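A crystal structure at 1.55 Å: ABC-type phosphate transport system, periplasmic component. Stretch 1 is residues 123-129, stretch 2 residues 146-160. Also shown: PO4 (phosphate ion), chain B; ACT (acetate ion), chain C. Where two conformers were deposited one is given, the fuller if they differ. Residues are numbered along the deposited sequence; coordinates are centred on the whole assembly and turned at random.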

ATOM      1  N   VAL A 123      18.762  -7.989  -8.078  1.00 17.85           N
ATOM      2  CA  VAL A 123      17.974  -9.003  -7.410  1.00 18.18           C
ATOM      3  C   VAL A 123      16.576  -8.466  -7.229  1.00 18.36           C
ATOM      4  O   VAL A 123      16.355  -7.558  -6.395  1.00 17.67           O
ATOM      5  N   LEU A 124      15.629  -9.018  -7.983  1.00 19.83           N
ATOM      6  CA  LEU A 124      14.233  -8.617  -7.850  1.00 18.19           C
ATOM      7  C   LEU A 124      13.665  -9.241  -6.593  1.00 18.99           C
ATOM      8  O   LEU A 124      13.855 -10.441  -6.322  1.00 20.75           O
ATOM      9  N   ILE A 125      12.960  -8.415  -5.822  1.00 17.17           N
ATOM     10  CA  ILE A 125      12.196  -8.885  -4.671  1.00 19.38           C
ATOM     11  C   ILE A 125      10.735  -8.514  -4.903  1.00 18.50           C
ATOM     12  O   ILE A 125      10.418  -7.358  -5.141  1.00 18.86           O
ATOM     13  N   ASN A 126       9.847  -9.498  -4.871  1.00 17.86           N
ATOM     14  CA  ASN A 126       8.427  -9.250  -5.112  1.00 19.65           C
ATOM     15  C   ASN A 126       7.619  -9.556  -3.873  1.00 19.41           C
ATOM     16  O   ASN A 126       8.069 -10.274  -2.962  1.00 20.40           O
ATOM     17  N   ARG A 127       6.404  -9.003  -3.819  1.00 18.28           N
ATOM     18  CA  ARG A 127       5.434  -9.530  -2.912  1.00 19.29           C
ATOM     19  C   ARG A 127       4.693 -10.674  -3.580  1.00 20.32           C
ATOM     20  O   ARG A 127       4.682 -10.804  -4.818  1.00 23.38           O
ATOM     21  N   ALA A 128       4.014 -11.468  -2.759  1.00 23.59           N
ATOM     22  CA  ALA A 128       3.144 -12.520  -3.249  1.00 27.22           C
ATOM     23  C   ALA A 128       1.887 -11.992  -3.917  1.00 25.07           C
ATOM     24  O   ALA A 128       1.395 -10.903  -3.605  1.00 25.51           O
ATOM     25  N   GLN A 129       1.357 -12.781  -4.851  1.00 27.25           N
ATOM     26  CA  GLN A 129       0.084 -12.511  -5.502  1.00 28.74           C
ATOM     27  C   GLN A 129      -0.997 -12.318  -4.444  1.00 27.60           C
ATOM     28  O   GLN A 129      -1.013 -13.030  -3.438  1.00 30.01           O
ATOM     29  N   ARG A 146       3.838  -7.980 -16.267  1.00 27.26           N
ATOM     30  CA  ARG A 146       4.046  -8.973 -15.193  1.00 32.99           C
ATOM     31  C   ARG A 146       5.510  -9.059 -14.844  1.00 33.64           C
ATOM     32  O   ARG A 146       6.371  -8.994 -15.732  1.00 34.81           O
ATOM     33  N   SER A 147       5.810  -9.203 -13.551  1.00 32.71           N
ATOM     34  CA  SER A 147       7.175  -9.332 -13.094  0.50 33.89           C
ATOM     35  C   SER A 147       7.745 -10.693 -13.496  1.00 36.27           C
ATOM     36  O   SER A 147       7.008 -11.687 -13.543  1.00 49.26           O
ATOM     37  N   LYS A 148       9.031 -10.707 -13.792  1.00 33.14           N
ATOM     38  CA  LYS A 148       9.841 -11.895 -13.830  1.00 33.45           C
ATOM     39  C   LYS A 148       9.695 -12.631 -12.464  1.00 30.15           C
ATOM     40  O   LYS A 148       9.638 -11.994 -11.437  1.00 24.70           O
ATOM     41  N   THR A 149       9.630 -13.964 -12.470  1.00 35.17           N
ATOM     42  CA  THR A 149       9.685 -14.785 -11.244  1.00 32.44           C
ATOM     43  C   THR A 149      10.912 -14.427 -10.379  1.00 35.44           C
ATOM     44  O   THR A 149      12.049 -14.431 -10.878  1.00 33.59           O
ATOM     45  N   ALA A 150      10.664 -14.156  -9.089  1.00 32.71           N
ATOM     46  CA  ALA A 150      11.635 -13.547  -8.149  1.00 31.69           C
ATOM     47  C   ALA A 150      11.428 -14.177  -6.766  1.00 30.60           C
ATOM     48  O   ALA A 150      10.362 -14.749  -6.481  1.00 33.17           O
ATOM     49  N   GLN A 151      12.402 -13.962  -5.892  1.00 32.99           N
ATOM     50  CA  GLN A 151      12.213 -14.118  -4.441  1.00 31.27           C
ATOM     51  C   GLN A 151      10.969 -13.325  -4.004  1.00 34.79           C
ATOM     52  O   GLN A 151      10.830 -12.156  -4.376  1.00 26.61           O
ATOM     53  N   GLU A 152      10.089 -13.958  -3.219  1.00 30.83           N
ATOM     54  CA  GLU A 152       8.875 -13.289  -2.683  1.00 28.85           C
ATOM     55  C   GLU A 152       8.887 -13.193  -1.165  1.00 32.53           C
ATOM     56  O   GLU A 152       9.442 -14.052  -0.462  1.00 36.57           O
ATOM     57  N   GLN A 153       8.257 -12.134  -0.665  1.00 25.69           N
ATOM     58  CA  GLN A 153       8.196 -11.858   0.771  1.00 25.72           C
ATOM     59  C   GLN A 153       6.733 -11.631   1.099  1.00 26.33           C
ATOM     60  O   GLN A 153       5.971 -11.281   0.209  1.00 26.06           O
ATOM     61  N   ASP A 154       6.329 -11.839   2.360  1.00 25.90           N
ATOM     62  CA  ASP A 154       4.908 -11.894   2.688  1.00 30.37           C
ATOM     63  C   ASP A 154       4.369 -10.567   3.175  1.00 27.10           C
ATOM     64  O   ASP A 154       3.170 -10.470   3.386  1.00 27.87           O
ATOM     65  N   SER A 155       5.213  -9.546   3.355  1.00 20.23           N
ATOM     66  CA  SER A 155       4.706  -8.256   3.856  1.00 21.08           C
ATOM     67  C   SER A 155       5.569  -7.098   3.389  1.00 19.62           C
ATOM     68  O   SER A 155       6.727  -7.282   3.034  1.00 19.72           O
ATOM     69  N   SER A 156       5.023  -5.891   3.557  1.00 18.12           N
ATOM     70  CA  SER A 156       5.769  -4.657   3.339  1.00 17.69           C
ATOM     71  C   SER A 156       7.046  -4.601   4.188  1.00 19.64           C
ATOM     72  O   SER A 156       8.108  -4.245   3.712  1.00 20.79           O
ATOM     73  N   GLY A 157       6.938  -4.940   5.478  1.00 20.49           N
ATOM     74  CA  GLY A 157       8.077  -4.886   6.378  1.00 21.71           C
ATOM     75  C   GLY A 157       9.198  -5.840   6.007  1.00 20.52           C
ATOM     76  O   GLY A 157      10.360  -5.457   6.084  1.00 23.39           O
HETATM   77  N   MSE A 158       8.846  -7.041   5.557  1.00 20.36           N
HETATM   78  CA  MSE A 158       9.857  -8.017   5.125  0.60 21.01           C
HETATM   79  C   MSE A 158      10.525  -7.612   3.795  1.00 20.99           C
HETATM   80  O   MSE A 158      11.717  -7.818   3.636  1.00 22.23           O
ATOM     81  N   VAL A 159       9.767  -7.040   2.854  1.00 20.02           N
ATOM     82  CA  VAL A 159      10.339  -6.497   1.620  1.00 21.06           C
ATOM     83  C   VAL A 159      11.382  -5.426   2.009  1.00 20.98           C
ATOM     84  O   VAL A 159      12.522  -5.447   1.554  1.00 20.39           O
ATOM     85  N   ARG A 160      11.007  -4.481   2.888  1.00 20.15           N
ATOM     86  CA  ARG A 160      11.962  -3.451   3.298  1.00 20.49           C
ATOM     87  C   ARG A 160      13.266  -4.052   3.917  1.00 24.37           C
ATOM     88  O   ARG A 160      14.366  -3.649   3.555  1.00 23.67           O
TER

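This is a short parallel strand pairing, held by two direct backbone hydrogen bonds and extended at both ends by water bridges, with small apolar contacts and one arginine packed around it. Strand 123-127 runs beside strand 151-153, and Asn 126 sits at the centre. Its N donates to Gln 151 O at 2.9 Å, nearly straight. Its O accepts from Gln 153 N at 3.0 Å and also lies 3.1 Å from Glu 152 CA, a CA-H...O contact.

Toward the start of the pairing the direct bond gives way to water. Leu 124 O and Gln 151 N are 3.8 Å apart. Water 1 bridges them, donating to Leu 124 O at 2.6 Å and accepting from Gln 151 N at 2.9 Å.

Ala 150 points toward stretch 1. Its CB lies 3.7 Å from Leu 124 CB and 3.2 Å from Asn 126 OD1. Leu 124, chi1 m and chi2 t, starts out sideways, but its end comes nearer, and its CD1 reaches Lys 148 CB at 3.8 Å. The Lys 148 chain is extended, with all four chi angles t. Asn 126, chi1 m, shares a sheet face with Glu 152. Its ND2 is 3.6 Å from Ser 147 OG, and both atoms are hydrogen-bonded elsewhere in the structure.

Ile 125, Arg 127, Gln 151 and Gln 153 point to the other face. Ile 125 is m at both chi angles. Its CD1 meets Gln 151 OE1 at 3.2 Å. Its CG2 lies 3.8 Å from Gln 153 CG and 4.3 Å from Val 159 CG2. Val 159 points toward the strand from the helix and thus joins the apolar packing on this face. Gln 151 and Gln 153 are tied to each other, Gln 151 NE2 donating to Gln 153 OE1 at 2.6 Å.

Arg 127 is m at chi1, chi2 and chi3, and this folded chain brings its end nearer to stretch 2. Its CD packs on Val 159 CG2 at 3.4 Å. One face of the guanidinium is covered by Ser 155 C and Ser 156 N. The group also holds the phosphate ion: NH2 of Arg 127 donates to PO4 O3 at 2.8 Å, and NH1 of Arg 127 makes a weak bond to PO4 O1 at 2.8 Å.

Two waters tie this arginine to stretch 2. Water 2 accepts from Arg 127 NH2 at 3.0 Å and donates to Asp 154 O at 3.2 Å. Water 3 accepts from Arg 127 NE at 3.0 Å and Ala 128 N at 2.8 Å, and donates to Gln 153 O at 3.0 Å.

From strand 151-153, Glu 152, chi1 m and chi2 t, reaches past the end of strand 123-127, where its OE1 lies 3.9 Å from Ala 128 CA. Water 4 donates to Glu 152 OE1 at 2.9 Å and accepts from Gln 129 N at 3.0 Å. Ser 155 points away and caps the helix, its OG accepting from Met 158 N at 3.1 Å.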

ATOM      1  CB  VAL A 123      18.564  -9.344  -6.008  1.00 20.84           C
ATOM      2  CG1 VAL A 123      17.693 -10.373  -5.287  1.00 20.86           C
ATOM      3  CG2 VAL A 123      20.009  -9.824  -6.127  1.00 21.34           C
ATOM      4  CB  LEU A 124      13.405  -9.064  -9.079  1.00 20.57           C
ATOM      5  CG  LEU A 124      13.846  -8.509 -10.428  1.00 20.79           C
ATOM      6  CD1 LEU A 124      13.001  -9.145 -11.528  1.00 22.61           C
ATOM      7  CD2 LEU A 124      13.806  -6.988 -10.472  1.00 19.03           C
ATOM      8  CB  ILE A 125      12.723  -8.253  -3.359  1.00 20.89           C
ATOM      9  CG1 ILE A 125      14.236  -8.478  -3.203  1.00 23.69           C
ATOM     10  CG2 ILE A 125      11.940  -8.779  -2.159  1.00 27.14           C
ATOM     11  CD1 ILE A 125      14.631  -9.897  -2.925  1.00 27.27           C
ATOM     12  CB  ASN A 126       7.916 -10.130  -6.268  1.00 20.08           C
ATOM     13  CG  ASN A 126       8.175  -9.502  -7.613  1.00 24.85           C
ATOM     14  OD1 ASN A 126       8.808 -10.116  -8.465  1.00 32.31           O
ATOM     15  ND2 ASN A 126       7.663  -8.318  -7.825  1.00 22.06           N
ATOM     16  CB  ARG A 127       4.443  -8.424  -2.507  1.00 18.30           C
ATOM     17  CG  ARG A 127       5.055  -7.296  -1.690  1.00 20.24           C
ATOM     18  CD  ARG A 127       5.249  -7.631  -0.201  1.00 20.44           C
ATOM     19  NE  ARG A 127       3.992  -8.136   0.336  1.00 20.03           N
ATOM     20  CZ  ARG A 127       2.972  -7.360   0.671  1.00 18.42           C
ATOM     21  NH1 ARG A 127       3.077  -6.041   0.582  1.00 19.90           N
ATOM     22  NH2 ARG A 127       1.848  -7.900   1.063  1.00 17.94           N
ATOM     23  CB  ALA A 128       2.781 -13.465  -2.118  1.00 31.58           C
ATOM     24  CB  GLN A 129      -0.330 -13.666  -6.429  1.00 35.64           C
ATOM     25  CG  GLN A 129       0.452 -13.722  -7.721  1.00 44.42           C
ATOM     26  CD  GLN A 129       0.169 -12.537  -8.624  1.00 52.37           C
ATOM     27  OE1 GLN A 129      -0.885 -11.896  -8.525  1.00 52.85           O
ATOM     28  NE2 GLN A 129       1.118 -12.234  -9.510  1.00 54.27           N
ATOM     29  CB  ARG A 146       3.625 -10.373 -15.656  1.00 37.33           C
ATOM     30  CG  ARG A 146       2.136 -10.518 -15.952  1.00 51.36           C
ATOM     31  CD  ARG A 146       1.285 -10.384 -14.698  1.00 62.77           C
ATOM     32  NE  ARG A 146       1.056  -8.980 -14.350  1.00 68.74           N
ATOM     33  CZ  ARG A 146      -0.001  -8.256 -14.718  1.00 59.44           C
ATOM     34  NH1 ARG A 146      -0.995  -8.764 -15.450  1.00 61.17           N
ATOM     35  NH2 ARG A 146      -0.061  -6.995 -14.343  1.00 56.03           N
ATOM     36  CB  SER A 147       7.204  -9.154 -11.568  0.50 33.72           C
ATOM     37  OG  SER A 147       6.623  -7.910 -11.220  0.50 29.92           O
ATOM     38  CB  LYS A 148      11.295 -11.423 -14.026  1.00 30.67           C
ATOM     39  CG  LYS A 148      12.365 -12.521 -14.098  1.00 37.14           C
ATOM     40  CD  LYS A 148      13.764 -11.902 -14.139  1.00 33.86           C
ATOM     41  CE  LYS A 148      14.905 -12.864 -13.815  1.00 43.09           C
ATOM     42  NZ  LYS A 148      16.246 -12.213 -14.039  1.00 33.73           N
ATOM     43  CB  THR A 149       9.736 -16.287 -11.636  1.00 39.37           C
ATOM     44  OG1 THR A 149       8.534 -16.604 -12.344  1.00 38.50           O
ATOM     45  CG2 THR A 149       9.873 -17.211 -10.399  1.00 38.18           C
ATOM     46  CB  ALA A 150      11.395 -12.017  -7.998  1.00 28.74           C
ATOM     47  CB  GLN A 151      13.444 -13.562  -3.701  1.00 35.77           C
ATOM     48  CG  GLN A 151      13.424 -13.780  -2.187  1.00 46.99           C
ATOM     49  CD  GLN A 151      14.612 -13.146  -1.474  1.00 56.61           C
ATOM     50  OE1 GLN A 151      15.634 -12.823  -2.089  1.00 60.61           O
ATOM     51  NE2 GLN A 151      14.482 -12.975  -0.165  1.00 60.54           N
ATOM     52  CB  GLU A 152       7.575 -13.963  -3.150  1.00 29.57           C
ATOM     53  CG  GLU A 152       7.288 -13.686  -4.621  1.00 31.05           C
ATOM     54  CD  GLU A 152       6.131 -14.452  -5.244  1.00 33.97           C
ATOM     55  OE1 GLU A 152       5.466 -15.290  -4.583  1.00 34.93           O
ATOM     56  OE2 GLU A 152       5.899 -14.203  -6.458  1.00 42.47           O
ATOM     57  CB  GLN A 153       9.047 -10.647   1.126  1.00 27.37           C
ATOM     58  CG  GLN A 153      10.512 -10.747   0.736  1.00 30.75           C
ATOM     59  CD  GLN A 153      11.251 -11.906   1.372  1.00 40.72           C
ATOM     60  OE1 GLN A 153      12.076 -12.537   0.721  1.00 49.19           O
ATOM     61  NE2 GLN A 153      10.991 -12.172   2.644  1.00 49.56           N
ATOM     62  CB  ASP A 154       4.612 -12.976   3.751  1.00 35.78           C
ATOM     63  CG  ASP A 154       4.703 -14.403   3.209  1.00 56.06           C
ATOM     64  OD1 ASP A 154       4.722 -14.611   1.969  1.00 59.07           O
ATOM     65  OD2 ASP A 154       4.747 -15.329   4.054  1.00 68.51           O
ATOM     66  CB  SER A 155       4.706  -8.229   5.408  1.00 21.26           C
ATOM     67  OG  SER A 155       6.020  -8.295   5.923  1.00 22.85           O
ATOM     68  CB  SER A 156       4.877  -3.450   3.701  1.00 16.96           C
ATOM     69  OG  SER A 156       3.716  -3.362   2.903  1.00 18.95           O
HETATM   70  CB  MSE A 158       9.271  -9.417   5.083  0.60 22.82           C
HETATM   71  CG  MSE A 158       8.896  -9.911   6.471  0.60 27.37           C
HETATM   72 SE   MSE A 158       8.063 -11.671   6.440  0.45 33.36          SE
HETATM   73  CE  MSE A 158       6.284 -11.316   5.817  0.60 23.12           C
ATOM     74  CB  VAL A 159       9.242  -5.915   0.685  1.00 25.83           C
ATOM     75  CG1 VAL A 159       9.861  -4.856  -0.219  1.00 30.47           C
ATOM     76  CG2 VAL A 159       8.561  -7.033  -0.144  1.00 23.43           C
ATOM     77  CB  ARG A 160      11.298  -2.453   4.240  1.00 24.77           C
ATOM     78  CG  ARG A 160      12.291  -1.452   4.814  1.00 28.65           C
ATOM     79  CD  ARG A 160      11.600  -0.548   5.801  1.00 29.85           C
ATOM     80  NE  ARG A 160      11.017  -1.249   6.949  1.00 28.77           N
ATOM     81  CZ  ARG A 160      10.147  -0.717   7.798  1.00 33.11           C
ATOM     82  NH1 ARG A 160       9.714   0.527   7.654  1.00 31.11           N
ATOM     83  NH2 ARG A 160       9.693  -1.440   8.821  1.00 33.54           N
TER
HETATM   84  P   PO4 B 300      -0.494  -5.208   0.827  1.00 16.89           P
HETATM   85  O1  PO4 B 300       0.572  -5.087  -0.255  1.00 18.46           O
HETATM   86  O2  PO4 B 300      -1.789  -5.738   0.326  1.00 15.66           O
HETATM   87  O3  PO4 B 300      -0.004  -5.975   2.024  1.00 16.14           O
HETATM   88  O4  PO4 B 300      -0.781  -3.741   1.414  1.00 16.24           O
HETATM   89  C   ACT C 301       6.394   1.234   9.348  1.00 50.21           C
HETATM   90  O   ACT C 301       7.537   1.695   9.138  1.00 42.50           O
HETATM   91  OXT ACT C 301       5.397   1.778   8.836  1.00 49.86           O
HETATM   92  CH3 ACT C 301       6.241   0.013  10.214  1.00 49.74           C
HETATM   93  O   HOH W   1      14.881 -12.781  -6.791  1.00 28.66           O
HETATM   94  O   HOH W   2       0.727 -10.635   1.275  1.00 32.81           O
HETATM   95  O   HOH W   3       3.026 -10.918  -0.167  1.00 35.96           O
HETATM   96  O   HOH W   4       2.734 -15.320  -5.593  1.00 32.86           O